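Local coordinates for two-domain protein containing predicted PHP-like metal-dependent phosphoesterase (Bacteroides vulgatus ATCC 8482, PDB 3E38), which binds three zinc ions in a PHP-like domain and is probably a metal-dependent phosphoesterase, possibly acting as an exonuclease on nucleic acids, at residues His24-Phe29 / Thr54-Tyr59; Gly32-Thr37 / His196-Thr201; Lys90-Thr95 / Ser109-Leu114; Phe103-Leu108 / Arg124-Gln129. One frame throughout, in Å; residues are numbered along the deposited sequence.

Contact 1. Residues His24-Phe29 / Thr54-Tyr59. With ZN (zinc ion), chain I; ZN (zinc ion), chain J.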
# COMPACT_ATOMS: atom_id res chain seq x y z
N HIS B 24 -11.69 -9.51 -23.27
CA HIS B 24 -13.08 -9.25 -22.88
C HIS B 24 -13.20 -8.09 -21.93
O HIS B 24 -12.78 -8.12 -20.78
CB HIS B 24 -13.62 -10.52 -22.20
CG HIS B 24 -15.09 -10.52 -21.96
ND1 HIS B 24 -15.78 -11.69 -21.73
CD2 HIS B 24 -16.01 -9.53 -21.98
CE1 HIS B 24 -17.06 -11.42 -21.58
NE2 HIS B 24 -17.23 -10.12 -21.72
N MSE B 25 -13.77 -7.02 -22.45
CA MSE B 25 -13.96 -5.83 -21.67
C MSE B 25 -14.97 -4.92 -22.34
O MSE B 25 -15.30 -5.11 -23.51
CB MSE B 25 -12.63 -5.12 -21.49
CG MSE B 25 -12.07 -4.56 -22.75
SE MSE B 25 -10.23 -3.92 -22.51
CE MSE B 25 -9.47 -5.59 -22.00
N HIS B 26 -15.35 -3.89 -21.59
CA HIS B 26 -16.40 -2.95 -21.96
C HIS B 26 -16.16 -1.49 -21.71
O HIS B 26 -15.40 -1.12 -20.84
CB HIS B 26 -17.67 -3.34 -21.23
CG HIS B 26 -18.09 -4.74 -21.50
ND1 HIS B 26 -18.95 -5.08 -22.53
CD2 HIS B 26 -17.73 -5.90 -20.91
CE1 HIS B 26 -19.13 -6.39 -22.52
NE2 HIS B 26 -18.41 -6.91 -21.53
N SER B 27 -16.81 -0.68 -22.55
CA SER B 27 -16.75 0.79 -22.46
C SER B 27 -18.18 1.31 -22.43
O SER B 27 -19.13 0.56 -22.42
CB SER B 27 -15.98 1.43 -23.61
OG SER B 27 -16.71 1.51 -24.85
N VAL B 28 -18.32 2.62 -22.38
CA VAL B 28 -19.62 3.26 -22.33
C VAL B 28 -20.45 3.04 -23.63
O VAL B 28 -21.61 3.48 -23.73
CB VAL B 28 -19.48 4.83 -22.11
CG1 VAL B 28 -19.03 5.14 -20.69
CG2 VAL B 28 -18.57 5.43 -23.14
N PHE B 29 -19.83 2.36 -24.60
CA PHE B 29 -20.43 2.10 -25.92
C PHE B 29 -21.27 0.84 -25.83
O PHE B 29 -21.98 0.47 -26.74
CB PHE B 29 -19.38 2.14 -27.04
CG PHE B 29 -19.01 3.56 -27.47
CD1 PHE B 29 -18.07 4.29 -26.79
CD2 PHE B 29 -19.58 4.13 -28.57
CE1 PHE B 29 -17.77 5.59 -27.15
CE2 PHE B 29 -19.30 5.43 -28.95
CZ PHE B 29 -18.36 6.15 -28.24
N THR B 54 -14.69 -5.67 -26.31
CA THR B 54 -15.76 -6.52 -26.78
C THR B 54 -17.10 -6.09 -26.25
O THR B 54 -17.65 -6.70 -25.36
CB THR B 54 -15.51 -7.98 -26.36
OG1 THR B 54 -15.63 -8.09 -24.94
CG2 THR B 54 -14.14 -8.44 -26.83
N GLU B 55 -17.65 -5.06 -26.89
CA GLU B 55 -18.95 -4.50 -26.52
C GLU B 55 -20.07 -5.52 -26.78
O GLU B 55 -20.00 -6.38 -27.66
CB GLU B 55 -19.29 -3.20 -27.26
CG GLU B 55 -18.22 -2.07 -27.35
CD GLU B 55 -17.76 -1.43 -26.05
OE1 GLU B 55 -18.22 -1.80 -24.95
OE2 GLU B 55 -16.91 -0.51 -26.16
N HIS B 56 -21.10 -5.41 -25.95
CA HIS B 56 -22.30 -6.20 -26.15
C HIS B 56 -22.89 -5.71 -27.45
O HIS B 56 -22.96 -4.50 -27.72
CB HIS B 56 -23.36 -5.97 -25.06
CG HIS B 56 -22.96 -6.46 -23.70
ND1 HIS B 56 -22.99 -7.80 -23.36
CD2 HIS B 56 -22.57 -5.79 -22.60
CE1 HIS B 56 -22.60 -7.93 -22.11
NE2 HIS B 56 -22.33 -6.73 -21.62
N ILE B 57 -23.36 -6.67 -28.24
CA ILE B 57 -24.04 -6.39 -29.47
C ILE B 57 -25.46 -6.00 -29.09
O ILE B 57 -25.95 -4.93 -29.47
CB ILE B 57 -24.07 -7.63 -30.44
CG1 ILE B 57 -22.65 -7.91 -31.00
CG2 ILE B 57 -25.12 -7.42 -31.56
CD1 ILE B 57 -22.12 -6.84 -31.98
N GLU B 58 -26.08 -6.84 -28.26
CA GLU B 58 -27.51 -6.70 -27.94
C GLU B 58 -27.83 -5.77 -26.78
O GLU B 58 -28.94 -5.29 -26.65
CB GLU B 58 -28.15 -8.07 -27.65
CG GLU B 58 -28.04 -9.09 -28.77
CD GLU B 58 -26.70 -9.78 -28.80
OE1 GLU B 58 -25.79 -9.32 -28.08
OE2 GLU B 58 -26.56 -10.79 -29.52
N TYR B 59 -26.84 -5.49 -25.95
CA TYR B 59 -27.07 -4.68 -24.77
C TYR B 59 -26.23 -3.42 -24.72
O TYR B 59 -25.05 -3.44 -24.42
CB TYR B 59 -26.81 -5.54 -23.54
CG TYR B 59 -27.13 -4.88 -22.22
CD1 TYR B 59 -28.41 -4.42 -21.97
CD2 TYR B 59 -26.16 -4.76 -21.22
CE1 TYR B 59 -28.73 -3.85 -20.76
CE2 TYR B 59 -26.46 -4.20 -19.99
CZ TYR B 59 -27.76 -3.73 -19.78
OH TYR B 59 -28.13 -3.14 -18.59
ZN ZN I . -18.95 -8.99 -20.97
ZN ZN J . -21.71 -6.10 -19.67
O HOH W 1 -19.72 -10.88 -20.43
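The contact belongs to the zinc site of the PHP-like domain: the H24-x-H26 motif, in the loop after strand 17-22, runs beside T54-H56 at the end of strand 50-56. H24 and H26 bind the same zinc ion, each through NE2 at 2.2 Å, and H56 NE2 across from them binds a second one. Behind the metals, H24 ND1 is hydrogen-bonded to E167 OE2 and H56 ND1 to T95 OG1. The H26 and H56 rings make an offset stack, with centroids 4.5 Å apart and planes at 22°; CE1 of H26 lies over one face of the H56 ring, shifted toward its rim. The second zinc ion stands 3.8 Å above the centre of one face of H26. One backbone bond, T54 N to O of selenomethionine M25 (2.9 Å), and one from M25 N to the T54 hydroxyl OG1 (3.3 Å) join the segments. Further along, a bend at chi2 (-63°) places CD of E55 where its carboxylate grips S27. OE1 accepts from S27 N on its syn lone pair, a nearly straight bond (170°) of 3.0 Å. OE2 faces S27 OG at 2.4 Å, too short to be trusted in detail. S27 OG in turn accepts from F29 N, closing an ST turn. S30 and S73 add hydroxyl partners to the same carboxylate. An alanine in place of E55 would probably leave S27 N without its acceptor and the S30 and S73 hydroxyls without the carboxylate. F29 leans on helix 72-83, and strand 87-95 pairs with strand 50-56 alongside.

Contact 2. Residues Gly32-Thr37 / His196-Thr201. With ZN (zinc ion), chain J.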
# COMPACT_ATOMS: atom_id res chain seq x y z
N GLY B 32 -20.17 -0.75 -20.18
CA GLY B 32 -18.96 -0.31 -19.50
C GLY B 32 -19.11 1.12 -18.98
O GLY B 32 -20.01 1.85 -19.38
N LEU B 33 -18.17 1.56 -18.16
CA LEU B 33 -18.30 2.87 -17.49
C LEU B 33 -17.22 3.86 -17.76
O LEU B 33 -17.19 4.93 -17.16
CB LEU B 33 -18.44 2.67 -15.96
CG LEU B 33 -19.76 2.10 -15.45
CD1 LEU B 33 -19.56 1.61 -14.05
CD2 LEU B 33 -20.95 3.14 -15.54
N VAL B 34 -16.36 3.52 -18.71
CA VAL B 34 -15.25 4.39 -19.14
C VAL B 34 -15.25 4.65 -20.64
O VAL B 34 -15.76 3.85 -21.46
CB VAL B 34 -13.88 3.79 -18.74
CG1 VAL B 34 -13.79 3.70 -17.21
CG2 VAL B 34 -13.60 2.38 -19.41
N TRP B 35 -14.66 5.77 -21.00
CA TRP B 35 -14.43 6.10 -22.41
C TRP B 35 -13.44 5.07 -23.02
O TRP B 35 -12.53 4.62 -22.33
CB TRP B 35 -13.88 7.51 -22.53
CG TRP B 35 -13.85 7.96 -23.90
CD1 TRP B 35 -12.77 8.10 -24.66
CD2 TRP B 35 -14.97 8.36 -24.71
NE1 TRP B 35 -13.12 8.55 -25.90
CE2 TRP B 35 -14.47 8.72 -25.96
CE3 TRP B 35 -16.36 8.42 -24.49
CZ2 TRP B 35 -15.29 9.18 -27.01
CZ3 TRP B 35 -17.18 8.85 -25.56
CH2 TRP B 35 -16.63 9.23 -26.79
N PRO B 36 -13.61 4.70 -24.30
CA PRO B 36 -12.80 3.53 -24.74
C PRO B 36 -11.32 3.68 -24.62
O PRO B 36 -10.67 2.68 -24.39
CB PRO B 36 -13.21 3.36 -26.21
CG PRO B 36 -14.65 3.83 -26.19
CD PRO B 36 -14.58 5.09 -25.35
N THR B 37 -10.79 4.90 -24.68
CA THR B 37 -9.34 5.08 -24.66
C THR B 37 -8.76 4.72 -23.29
O THR B 37 -7.61 4.30 -23.13
CB THR B 37 -8.95 6.45 -25.13
OG1 THR B 37 -9.64 7.42 -24.35
CG2 THR B 37 -9.38 6.58 -26.61
N HIS B 196 -15.98 -3.60 -16.53
CA HIS B 196 -16.99 -2.53 -16.80
C HIS B 196 -16.60 -1.25 -16.10
O HIS B 196 -16.65 -0.16 -16.66
CB HIS B 196 -18.41 -2.92 -16.38
CG HIS B 196 -18.99 -4.07 -17.15
ND1 HIS B 196 -18.45 -5.34 -17.10
CD2 HIS B 196 -20.09 -4.16 -17.95
CE1 HIS B 196 -19.18 -6.16 -17.85
NE2 HIS B 196 -20.19 -5.48 -18.36
N GLN B 197 -16.16 -1.40 -14.86
CA GLN B 197 -15.76 -0.27 -14.04
C GLN B 197 -14.37 0.20 -14.43
O GLN B 197 -13.74 -0.43 -15.25
CB GLN B 197 -15.69 -0.70 -12.57
CG GLN B 197 -16.98 -1.10 -11.95
CD GLN B 197 -17.87 0.08 -11.60
OE1 GLN B 197 -17.46 1.25 -11.67
NE2 GLN B 197 -19.11 -0.22 -11.22
N PRO B 198 -13.91 1.32 -13.89
CA PRO B 198 -12.46 1.56 -14.04
C PRO B 198 -11.71 0.35 -13.43
O PRO B 198 -12.22 -0.33 -12.53
CB PRO B 198 -12.24 2.88 -13.26
CG PRO B 198 -13.60 3.60 -13.38
CD PRO B 198 -14.61 2.46 -13.27
N ILE B 199 -10.55 0.01 -13.99
CA ILE B 199 -9.83 -1.19 -13.58
C ILE B 199 -9.50 -1.14 -12.07
O ILE B 199 -9.64 -2.12 -11.35
CB ILE B 199 -8.56 -1.46 -14.46
CG1 ILE B 199 -8.08 -2.91 -14.34
CG2 ILE B 199 -7.43 -0.45 -14.16
CD1 ILE B 199 -9.05 -4.01 -14.97
N GLN B 200 -9.13 0.04 -11.59
CA GLN B 200 -8.68 0.19 -10.21
C GLN B 200 -9.83 -0.04 -9.23
O GLN B 200 -9.61 -0.31 -8.08
CB GLN B 200 -8.08 1.57 -9.94
CG GLN B 200 -6.93 2.03 -10.90
CD GLN B 200 -7.39 2.96 -11.99
OE1 GLN B 200 -8.48 2.79 -12.52
NE2 GLN B 200 -6.57 3.99 -12.33
N THR B 201 -11.05 0.09 -9.71
CA THR B 201 -12.25 -0.02 -8.89
C THR B 201 -12.52 -1.48 -8.51
O THR B 201 -13.08 -1.76 -7.43
CB THR B 201 -13.49 0.57 -9.59
OG1 THR B 201 -13.40 2.01 -9.61
CG2 THR B 201 -14.74 0.17 -8.88
ZN ZN J . -21.71 -6.10 -19.67
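Backbones of 32-37 and 196-201 come close at G32 and H196, whose CA atoms are 4.0 Å apart, and one step on L33 N donates to H196 O at 2.7 Å with an N-H...O angle of 139°, the donor tilted 25° from the carbonyl plane. L33 then turns its side chain toward the other segment. It lies beside Q197, pointing the same way, and its CD1 methyl rests against the terminal amide, 3.2 Å from Q197 OE1 and 3.4 Å from Q197 NE2. The bend of Q197 at chi2 (-76°) carries CD back to L33, although the side chain sets out away from it. H196 supplies the metal end: NE2 binds a zinc ion at 2.1 Å, sharing it with D31 and H56, and the ring stacks on H26. With D194, a ligand of another zinc ion, H196 makes up the D-x-H motif of a PHP-like site, so the contact brings the loop after D31 up against a second metal-binding loop distant in sequence. Beyond it, V34 and P198 meet obliquely, with V34 CG1 3.8 Å from P198 CG. R39 of helix 36-45 donates to Q197 O, and E42 of the same helix accepts from I199 N. The second subunit covers this end: P198 packs on its own counterpart there, and Q200 NE2 donates to T201 OG1 of that subunit.

Contact 3. Residues Lys90-Thr95 / Ser109-Leu114. With ZN (zinc ion), chain I; ZN (zinc ion), chain H.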
# COMPACT_ATOMS: atom_id res chain seq x y z
N LYS B 90 -10.19 -6.53 -32.68
CA LYS B 90 -11.59 -6.18 -32.84
C LYS B 90 -12.45 -7.36 -32.37
O LYS B 90 -12.23 -8.52 -32.71
CB LYS B 90 -11.89 -5.83 -34.29
CG LYS B 90 -13.39 -5.61 -34.54
CD LYS B 90 -13.70 -5.27 -36.01
CE LYS B 90 -13.68 -3.76 -36.28
NZ LYS B 90 -14.87 -3.11 -35.70
N GLY B 91 -13.45 -7.04 -31.56
CA GLY B 91 -14.33 -8.09 -31.07
C GLY B 91 -15.58 -7.50 -30.51
O GLY B 91 -15.73 -6.26 -30.36
N SER B 92 -16.44 -8.46 -30.18
CA SER B 92 -17.77 -8.22 -29.65
C SER B 92 -18.30 -9.38 -28.86
O SER B 92 -17.91 -10.56 -29.05
CB SER B 92 -18.78 -7.96 -30.79
OG SER B 92 -18.47 -6.80 -31.56
N GLU B 93 -19.28 -9.01 -28.05
CA GLU B 93 -19.99 -9.93 -27.17
C GLU B 93 -21.44 -10.17 -27.57
O GLU B 93 -22.32 -9.30 -27.44
CB GLU B 93 -19.93 -9.45 -25.70
CG GLU B 93 -20.42 -10.58 -24.79
CD GLU B 93 -20.37 -10.24 -23.34
OE1 GLU B 93 -20.13 -9.09 -22.86
OE2 GLU B 93 -20.55 -11.20 -22.65
N ILE B 94 -21.66 -11.39 -28.02
CA ILE B 94 -22.99 -11.89 -28.45
C ILE B 94 -23.59 -12.32 -27.14
O ILE B 94 -23.16 -13.27 -26.50
CB ILE B 94 -22.92 -13.06 -29.47
CG1 ILE B 94 -22.05 -12.67 -30.67
CG2 ILE B 94 -24.30 -13.50 -29.91
CD1 ILE B 94 -21.56 -13.90 -31.52
N THR B 95 -24.56 -11.52 -26.73
CA THR B 95 -25.19 -11.56 -25.45
C THR B 95 -26.59 -12.07 -25.62
O THR B 95 -27.47 -11.39 -26.14
CB THR B 95 -25.27 -10.10 -24.86
OG1 THR B 95 -24.02 -9.39 -25.04
CG2 THR B 95 -25.64 -10.13 -23.40
N SER B 109 -13.77 -8.57 -38.38
CA SER B 109 -13.44 -7.52 -39.35
C SER B 109 -14.52 -6.44 -39.29
O SER B 109 -14.27 -5.25 -39.52
CB SER B 109 -13.29 -8.08 -40.76
OG SER B 109 -14.49 -8.67 -41.20
N ASP B 110 -15.71 -6.86 -38.89
CA ASP B 110 -16.86 -5.95 -38.78
C ASP B 110 -17.87 -6.48 -37.75
O ASP B 110 -18.38 -7.62 -37.84
CB ASP B 110 -17.46 -5.77 -40.21
CG ASP B 110 -18.60 -4.78 -40.26
OD1 ASP B 110 -18.99 -4.20 -39.22
OD2 ASP B 110 -19.13 -4.58 -41.36
N SER B 111 -18.14 -5.64 -36.75
CA SER B 111 -19.02 -6.01 -35.63
C SER B 111 -20.51 -5.97 -35.95
O SER B 111 -21.30 -6.81 -35.51
CB SER B 111 -18.73 -5.13 -34.40
OG SER B 111 -17.44 -5.45 -33.83
N ASN B 112 -20.83 -5.04 -36.83
CA ASN B 112 -22.22 -4.75 -37.21
C ASN B 112 -23.07 -5.94 -37.64
O ASN B 112 -24.23 -6.05 -37.26
CB ASN B 112 -22.25 -3.70 -38.31
CG ASN B 112 -22.00 -2.33 -37.78
OD1 ASN B 112 -22.30 -2.07 -36.61
ND2 ASN B 112 -21.49 -1.44 -38.61
N PRO B 113 -22.51 -6.80 -38.47
CA PRO B 113 -23.30 -7.92 -38.95
C PRO B 113 -23.70 -8.89 -37.86
O PRO B 113 -24.55 -9.75 -38.10
CB PRO B 113 -22.34 -8.63 -39.94
CG PRO B 113 -21.44 -7.58 -40.39
CD PRO B 113 -21.30 -6.59 -39.29
N LEU B 114 -23.08 -8.77 -36.68
CA LEU B 114 -23.40 -9.69 -35.55
C LEU B 114 -24.78 -9.38 -34.91
O LEU B 114 -25.37 -10.17 -34.17
CB LEU B 114 -22.29 -9.75 -34.49
CG LEU B 114 -21.09 -10.61 -34.85
CD1 LEU B 114 -20.50 -10.22 -36.23
CD2 LEU B 114 -20.04 -10.55 -33.70
ZN ZN I . -18.95 -8.99 -20.97
ZN ZN H . -21.39 -11.54 -20.64
O HOH W 2 -15.77 -3.33 -32.85
O HOH W 1 -19.72 -10.88 -20.43
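No aromatic ring takes part in the contact of 90-95 with 109-114, whose meeting point is the serine pair S92 and S111; the flat groups to note are the carboxylates of D110 and E93. That of D110, which also has N71 as a partner, is met from above its plane by N112 N at OD1, an Asx turn leading into the 3-10 segment 112-114. That of E93 points to the metal site of the PHP-like domain and bridges two zinc ions, one on OE1 and one on OE2, both at 2.2 Å. While E93 points away from 109-114, its strand neighbour S92 points toward that loop, and S92 OG lies 2.8 Å from S111 OG in a hydrogen bond whose proton is not settled. K90 brings its chain past the S109 carbonyl, CD 3.6 Å from S109 O. A bend at chi3 (-91°) then turns CE, and NZ bonds N71 OD1, a bound glycerol and a water, the last 3.0 Å away. An alanine in place of K90 would probably leave that water and N71 without the amino group and open a gap beside the S109 carbonyl. The same water bonds S111 OG at 2.9 Å. At the far end, L114 CD2 touches S92 CB at 4.1 Å and I94 CG1 at 4.2 Å.

Contact 4. Residues Phe103-Leu108 / Arg124-Gln129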
# COMPACT_ATOMS: atom_id res chain seq x y z
N PHE B 103 -21.27 -15.34 -25.62
CA PHE B 103 -20.00 -15.67 -26.30
C PHE B 103 -19.31 -14.42 -26.83
O PHE B 103 -19.95 -13.49 -27.23
CB PHE B 103 -20.19 -16.55 -27.52
CG PHE B 103 -20.53 -18.02 -27.23
CD1 PHE B 103 -21.64 -18.37 -26.52
CD2 PHE B 103 -19.71 -19.03 -27.74
CE1 PHE B 103 -21.92 -19.70 -26.25
CE2 PHE B 103 -19.97 -20.35 -27.48
CZ PHE B 103 -21.08 -20.69 -26.73
N ASN B 104 -17.99 -14.47 -26.86
CA ASN B 104 -17.20 -13.45 -27.53
C ASN B 104 -16.67 -13.97 -28.85
O ASN B 104 -16.24 -15.10 -28.96
CB ASN B 104 -16.05 -12.95 -26.69
CG ASN B 104 -16.47 -11.84 -25.76
OD1 ASN B 104 -17.64 -11.64 -25.50
ND2 ASN B 104 -15.49 -11.09 -25.27
N ALA B 105 -16.80 -13.11 -29.84
CA ALA B 105 -16.30 -13.29 -31.20
C ALA B 105 -15.16 -12.29 -31.33
O ALA B 105 -15.40 -11.09 -31.25
CB ALA B 105 -17.39 -13.02 -32.23
N ILE B 106 -13.94 -12.78 -31.43
CA ILE B 106 -12.79 -11.90 -31.62
C ILE B 106 -12.11 -12.20 -32.96
O ILE B 106 -12.36 -13.21 -33.65
CB ILE B 106 -11.81 -11.87 -30.39
CG1 ILE B 106 -11.06 -13.20 -30.24
CG2 ILE B 106 -12.60 -11.52 -29.08
CD1 ILE B 106 -9.99 -13.19 -29.20
N PHE B 107 -11.32 -11.23 -33.35
CA PHE B 107 -10.66 -11.23 -34.66
C PHE B 107 -11.69 -10.98 -35.75
O PHE B 107 -11.61 -11.43 -36.87
CB PHE B 107 -9.79 -12.48 -34.89
CG PHE B 107 -8.50 -12.44 -34.11
CD1 PHE B 107 -7.48 -11.62 -34.51
CD2 PHE B 107 -8.36 -13.13 -32.92
CE1 PHE B 107 -6.34 -11.55 -33.80
CE2 PHE B 107 -7.19 -13.09 -32.20
CZ PHE B 107 -6.18 -12.28 -32.63
N LEU B 108 -12.70 -10.24 -35.37
CA LEU B 108 -13.69 -9.77 -36.33
C LEU B 108 -13.11 -8.73 -37.23
O LEU B 108 -12.13 -8.05 -36.89
CB LEU B 108 -14.91 -9.12 -35.61
CG LEU B 108 -15.74 -10.12 -34.79
CD1 LEU B 108 -16.89 -9.45 -34.07
CD2 LEU B 108 -16.24 -11.30 -35.65
N ARG B 124 -23.37 -17.13 -37.14
CA ARG B 124 -23.04 -17.43 -38.57
C ARG B 124 -22.26 -16.30 -39.22
O ARG B 124 -21.40 -16.54 -40.03
CB ARG B 124 -24.27 -17.80 -39.41
N GLU B 125 -22.52 -15.06 -38.82
CA GLU B 125 -21.79 -13.90 -39.33
C GLU B 125 -20.36 -13.84 -38.79
O GLU B 125 -19.41 -13.50 -39.50
CB GLU B 125 -22.50 -12.60 -38.93
CG GLU B 125 -23.89 -12.46 -39.56
CD GLU B 125 -23.81 -12.28 -41.07
OE1 GLU B 125 -22.73 -11.84 -41.54
OE2 GLU B 125 -24.82 -12.55 -41.76
N ALA B 126 -20.23 -14.12 -37.48
CA ALA B 126 -18.94 -14.10 -36.83
C ALA B 126 -18.11 -15.21 -37.47
O ALA B 126 -16.94 -15.01 -37.82
CB ALA B 126 -19.07 -14.28 -35.31
N LYS B 127 -18.73 -16.35 -37.67
CA LYS B 127 -18.05 -17.50 -38.26
C LYS B 127 -17.56 -17.18 -39.66
O LYS B 127 -16.46 -17.53 -40.09
CB LYS B 127 -19.05 -18.65 -38.41
CG LYS B 127 -18.45 -19.90 -39.04
CD LYS B 127 -17.18 -20.21 -38.35
CE LYS B 127 -16.70 -21.58 -38.58
NZ LYS B 127 -15.53 -21.75 -37.65
N LYS B 128 -18.44 -16.50 -40.36
CA LYS B 128 -18.21 -16.11 -41.74
C LYS B 128 -16.99 -15.25 -41.81
O LYS B 128 -16.27 -15.25 -42.79
CB LYS B 128 -19.44 -15.36 -42.27
CG LYS B 128 -19.38 -14.94 -43.69
CD LYS B 128 -20.71 -14.28 -44.11
CE LYS B 128 -20.57 -13.57 -45.48
NZ LYS B 128 -21.73 -12.69 -45.81
N GLN B 129 -16.73 -14.52 -40.74
CA GLN B 129 -15.56 -13.64 -40.70
C GLN B 129 -14.37 -14.43 -40.19
O GLN B 129 -13.29 -13.91 -40.03
CB GLN B 129 -15.81 -12.43 -39.80
CG GLN B 129 -16.94 -11.57 -40.27
CD GLN B 129 -17.10 -10.32 -39.46
OE1 GLN B 129 -16.14 -9.82 -38.88
NE2 GLN B 129 -18.33 -9.80 -39.43
O HOH W 3 -11.12 -13.53 -37.99
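A105 and A126 make the tight part of this contact: with a methyl on each side at this point, strand 102-106 and helix 119-128 come together until the CB atoms of the two alanines stand 3.7 Å apart and their CA atoms just 6.3 Å. L108 widens the apolar patch, laying CD2 4.1 Å from A126 CB. Q129, just past the helix, crosses L108 with an extended chain; chi2 (-175°) carries CD outward, and OE1 comes 3.5 Å from L108 CA and 3.6 Å from L108 CD2. These are van der Waals approaches; the amide's bonds go to the neighbouring loop, where OE1 accepts from S109 N and NE2 donates to D110 O, which fixes the rotation of the amide. The looser side lies at F107, whose O is 4.4 Å from Q129 O. A water lies between the two carbonyls, 3.0 Å from Q129 O, but its short approach to F107 O and its competing acceptors make the bridge doubtful. On the other side of the strand N104 touches E93 and H24, ligands of the zinc site. A helix laid against the outside of a strand whose other side borders the metals is consistent with the distorted beta/alpha barrel of PHP domains.

All four contacts lie in the PHP-like domain, on the same side of the chain's centre. Contacts 1, 3 and 4 reach one mixed sheet, in which strands 50-56, 87-95 and 102-106 are successive neighbours; centres of contacts 1 and 3 are about 9 Å apart, those of 3 and 4 about 6 Å. Contact 2, about 11 Å from contact 1 between centres, joins loops and helix starts; both touch the second subunit. Along the chain contacts 1 and 2 alternate, as do 3 and 4, and the latter two nest inside the loop that contact 2 closes. Contact 1 brings together ligands of two zinc ions, contact 2 holds H196 and contact 3 holds E93, while contact 4 backs the sheet with helix 119-128.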